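PDB 3LKI: fructokinase from Xylella fastidiosa, which phosphorylates fructose with ATP as phosphate donor, as a sugar kinase of the PfkB family. Local coordinates for the adenosine-5'-triphosphate site. Residues are numbered along the deposited sequence; one frame, centred on the assembly and turned at random.

The adenosine-5'-triphosphate site. Residues 170, 195, 230-233, 236, 249-250, 252, 254, 259-262, 264, 300, 303-304. With ATP (adenosine-5'-triphosphate), chain B.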
# COMPACT_ATOMS: atom_id res chain seq x y z
N ARG A 170 15.70 9.24 -6.16
CA ARG A 170 14.84 9.25 -4.97
C ARG A 170 15.47 8.28 -3.97
O ARG A 170 15.11 7.11 -3.92
CB ARG A 170 13.43 8.79 -5.33
CG ARG A 170 12.74 9.67 -6.37
CD ARG A 170 12.45 11.06 -5.81
NE ARG A 170 11.81 11.94 -6.80
CZ ARG A 170 12.46 12.61 -7.75
NH1 ARG A 170 13.78 12.53 -7.85
NH2 ARG A 170 11.78 13.37 -8.60
N LYS A 195 19.40 14.19 -18.14
CA LYS A 195 18.71 15.28 -17.47
C LYS A 195 18.93 15.14 -15.97
O LYS A 195 18.64 14.10 -15.38
CB LYS A 195 17.21 15.25 -17.82
CG LYS A 195 16.38 16.39 -17.25
CD LYS A 195 15.85 16.05 -15.88
CE LYS A 195 14.80 17.06 -15.42
NZ LYS A 195 14.31 16.70 -14.06
N THR A 230 18.51 21.18 -14.32
CA THR A 230 17.40 22.04 -13.94
C THR A 230 17.43 22.54 -12.51
O THR A 230 18.35 22.26 -11.74
CB THR A 230 16.04 21.34 -14.15
OG1 THR A 230 15.95 20.21 -13.27
CG2 THR A 230 15.88 20.87 -15.59
N ASP A 231 16.39 23.31 -12.19
CA ASP A 231 16.12 23.90 -10.89
C ASP A 231 14.77 24.57 -11.13
O ASP A 231 14.35 24.69 -12.28
CB ASP A 231 17.20 24.91 -10.49
CG ASP A 231 17.51 25.90 -11.58
OD1 ASP A 231 18.33 26.82 -11.32
OD2 ASP A 231 16.96 25.75 -12.69
N ALA A 232 14.07 24.98 -10.07
CA ALA A 232 12.74 25.58 -10.20
C ALA A 232 12.53 26.59 -11.35
O ALA A 232 12.62 26.24 -12.53
CB ALA A 232 12.33 26.22 -8.87
N ALA A 233 12.24 27.83 -10.99
CA ALA A 233 12.01 28.87 -11.99
C ALA A 233 13.32 29.38 -12.60
O ALA A 233 13.31 30.15 -13.56
CB ALA A 233 11.24 30.03 -11.36
N VAL A 236 17.21 26.71 -17.07
CA VAL A 236 17.81 25.39 -17.16
C VAL A 236 19.10 25.57 -17.93
O VAL A 236 19.17 26.38 -18.85
CB VAL A 236 16.92 24.38 -17.93
CG1 VAL A 236 15.65 24.13 -17.17
CG2 VAL A 236 16.62 24.91 -19.33
N THR A 249 13.03 30.47 -18.53
CA THR A 249 11.76 29.76 -18.44
C THR A 249 10.61 30.73 -18.63
O THR A 249 10.81 31.91 -18.92
CB THR A 249 11.63 29.07 -17.07
OG1 THR A 249 11.82 30.04 -16.03
CG2 THR A 249 12.67 27.96 -16.92
N PHE A 250 9.39 30.22 -18.50
CA PHE A 250 8.21 31.06 -18.64
C PHE A 250 7.76 31.47 -17.25
O PHE A 250 8.09 30.82 -16.27
CB PHE A 250 7.12 30.27 -19.37
CG PHE A 250 7.43 30.04 -20.81
CD1 PHE A 250 7.10 31.01 -21.76
CD2 PHE A 250 8.11 28.90 -21.22
CE1 PHE A 250 7.46 30.84 -23.10
CE2 PHE A 250 8.46 28.72 -22.56
CZ PHE A 250 8.14 29.70 -23.50
N VAL A 252 4.93 31.69 -14.70
CA VAL A 252 3.60 31.19 -14.40
C VAL A 252 3.38 31.07 -12.90
O VAL A 252 4.33 31.09 -12.11
CB VAL A 252 3.34 29.82 -15.06
CG1 VAL A 252 3.18 29.98 -16.56
CG2 VAL A 252 4.48 28.86 -14.74
N VAL A 254 2.52 28.89 -9.90
CA VAL A 254 2.52 27.49 -9.51
C VAL A 254 1.26 27.13 -8.72
O VAL A 254 0.82 27.90 -7.87
CB VAL A 254 3.76 27.14 -8.66
CG1 VAL A 254 3.70 25.68 -8.22
CG2 VAL A 254 5.02 27.40 -9.46
N ALA A 259 5.43 16.46 -10.93
CA ALA A 259 5.68 16.04 -12.31
C ALA A 259 6.12 17.17 -13.26
O ALA A 259 5.96 17.04 -14.48
CB ALA A 259 4.41 15.36 -12.89
N ALA A 260 6.66 18.26 -12.72
CA ALA A 260 7.12 19.38 -13.54
C ALA A 260 8.27 18.95 -14.45
O ALA A 260 8.26 19.21 -15.65
CB ALA A 260 7.57 20.54 -12.64
N GLY A 261 9.27 18.30 -13.85
CA GLY A 261 10.42 17.83 -14.59
C GLY A 261 10.09 16.81 -15.66
O GLY A 261 10.66 16.84 -16.75
N ASP A 262 9.17 15.90 -15.36
CA ASP A 262 8.78 14.88 -16.32
C ASP A 262 8.08 15.51 -17.51
O ASP A 262 8.22 15.05 -18.64
CB ASP A 262 7.86 13.84 -15.68
CG ASP A 262 8.52 13.10 -14.52
OD1 ASP A 262 9.74 12.78 -14.61
OD2 ASP A 262 7.82 12.84 -13.52
N PHE A 264 8.66 18.50 -18.62
CA PHE A 264 9.76 19.13 -19.35
C PHE A 264 10.36 18.07 -20.27
O PHE A 264 10.52 18.29 -21.47
CB PHE A 264 10.83 19.64 -18.38
CG PHE A 264 12.01 20.29 -19.05
CD1 PHE A 264 11.98 21.65 -19.37
CD2 PHE A 264 13.14 19.56 -19.36
CE1 PHE A 264 13.06 22.26 -19.98
CE2 PHE A 264 14.24 20.16 -19.98
CZ PHE A 264 14.20 21.52 -20.29
N ALA A 300 10.42 23.87 -21.94
CA ALA A 300 10.20 24.72 -20.77
C ALA A 300 8.73 25.14 -20.72
O ALA A 300 8.14 25.24 -19.64
CB ALA A 300 11.10 25.96 -20.83
N GLY A 303 6.65 22.28 -19.35
CA GLY A 303 6.86 22.21 -17.91
C GLY A 303 6.10 23.29 -17.17
O GLY A 303 5.53 23.04 -16.11
N ALA A 304 6.08 24.50 -17.72
CA ALA A 304 5.37 25.61 -17.08
C ALA A 304 3.86 25.37 -17.01
O ALA A 304 3.24 25.66 -15.99
CB ALA A 304 5.66 26.92 -17.82
PG ATP B . 10.58 16.86 -10.48
O1G ATP B . 11.76 16.10 -9.95
O2G ATP B . 9.78 16.07 -11.52
O3G ATP B . 9.67 17.29 -9.32
PB ATP B . 12.61 18.92 -11.05
O1B ATP B . 12.84 19.50 -9.67
O2B ATP B . 13.57 17.97 -11.67
O3B ATP B . 11.18 18.16 -11.19
PA ATP B . 12.34 21.72 -11.86
O1A ATP B . 11.39 22.11 -10.75
O2A ATP B . 13.77 22.17 -11.83
O3A ATP B . 12.37 20.11 -12.08
O5' ATP B . 11.74 21.69 -13.63
C5' ATP B . 10.98 21.33 -14.75
C4' ATP B . 10.99 22.45 -15.77
O4' ATP B . 9.66 22.93 -15.52
C3' ATP B . 11.82 23.73 -15.46
O3' ATP B . 13.12 23.72 -16.01
C2' ATP B . 10.94 24.79 -15.99
O2' ATP B . 11.11 24.93 -17.42
C1' ATP B . 9.56 24.35 -15.60
N9 ATP B . 9.23 24.96 -14.22
C8 ATP B . 9.26 24.37 -12.97
N7 ATP B . 8.89 25.24 -11.98
C5 ATP B . 8.61 26.39 -12.58
C6 ATP B . 8.15 27.76 -12.17
N6 ATP B . 7.92 28.01 -10.86
N1 ATP B . 7.96 28.75 -13.15
C2 ATP B . 8.19 28.53 -14.51
N3 ATP B . 8.61 27.30 -14.96
C4 ATP B . 8.82 26.22 -14.06
O HOH W 1 9.25 27.08 -17.95
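Water 1, gripped by four partners, is the best-held polar atom of this ATP pocket. It lies 2.7 Å from the carbonyl O of Ala300 and 2.9 Å from the ribose 2'-hydroxyl O2' of ATP, and it also meets adenine N3 and the backbone N of Phe250. The Phe250 N-H points almost straight at it (174° at H), so one water ties base and sugar to both the loop and helix 289-307. Along the triphosphate, Lys195 reaches the beta-phosphate, its NZ 2.8 Å from ATP O2B in a hydrogen-bonded salt bridge. CG stands anti to the backbone N, the chain bends at chi2 (-89°), and the remaining torsions run extended, bringing the ammonium in tip first. Arg170 approaches the gamma-phosphate by one branch: NH2 forms a salt bridge with O1G, although the hydrogen bond is weak because its angle is poor. Gly261 N, in the first turn of helix 260-275, gives weak hydrogen bonds to both O2G and the bridging O3B; the helix start and Arg170 may stabilise charge on the gamma-phosphate, and Lys195 that on the beta-phosphate. Asp262 closes the Ala259-Ala260-Gly261-Asp262 stretch, the counterpart of the GAGD motif of PfkB kinases, and is the expected catalytic base, acting on the sugar hydroxyl. The alpha-phosphate is less comfortably placed. Asp231 O sits 2.6 Å from ATP O2A, two acceptors in a clash, which suggests that the alpha-phosphate is imperfectly placed in the model, and Thr230 OG1 gives O2A a weak bond. Adenine lies between small aliphatic groups: Ala233 CB comes within 3.9 Å of C6, while Val252 CG2 touches C2. Phe264, its CG anti to the backbone N, lays ring atom CD1 3.8 Å from ribose C4'. Thr249 divides its branches: CG2 packs 3.7 Å from C2', while OG1 donates to Ala233 O from 34° above the carbonyl plane, at 2.9 Å.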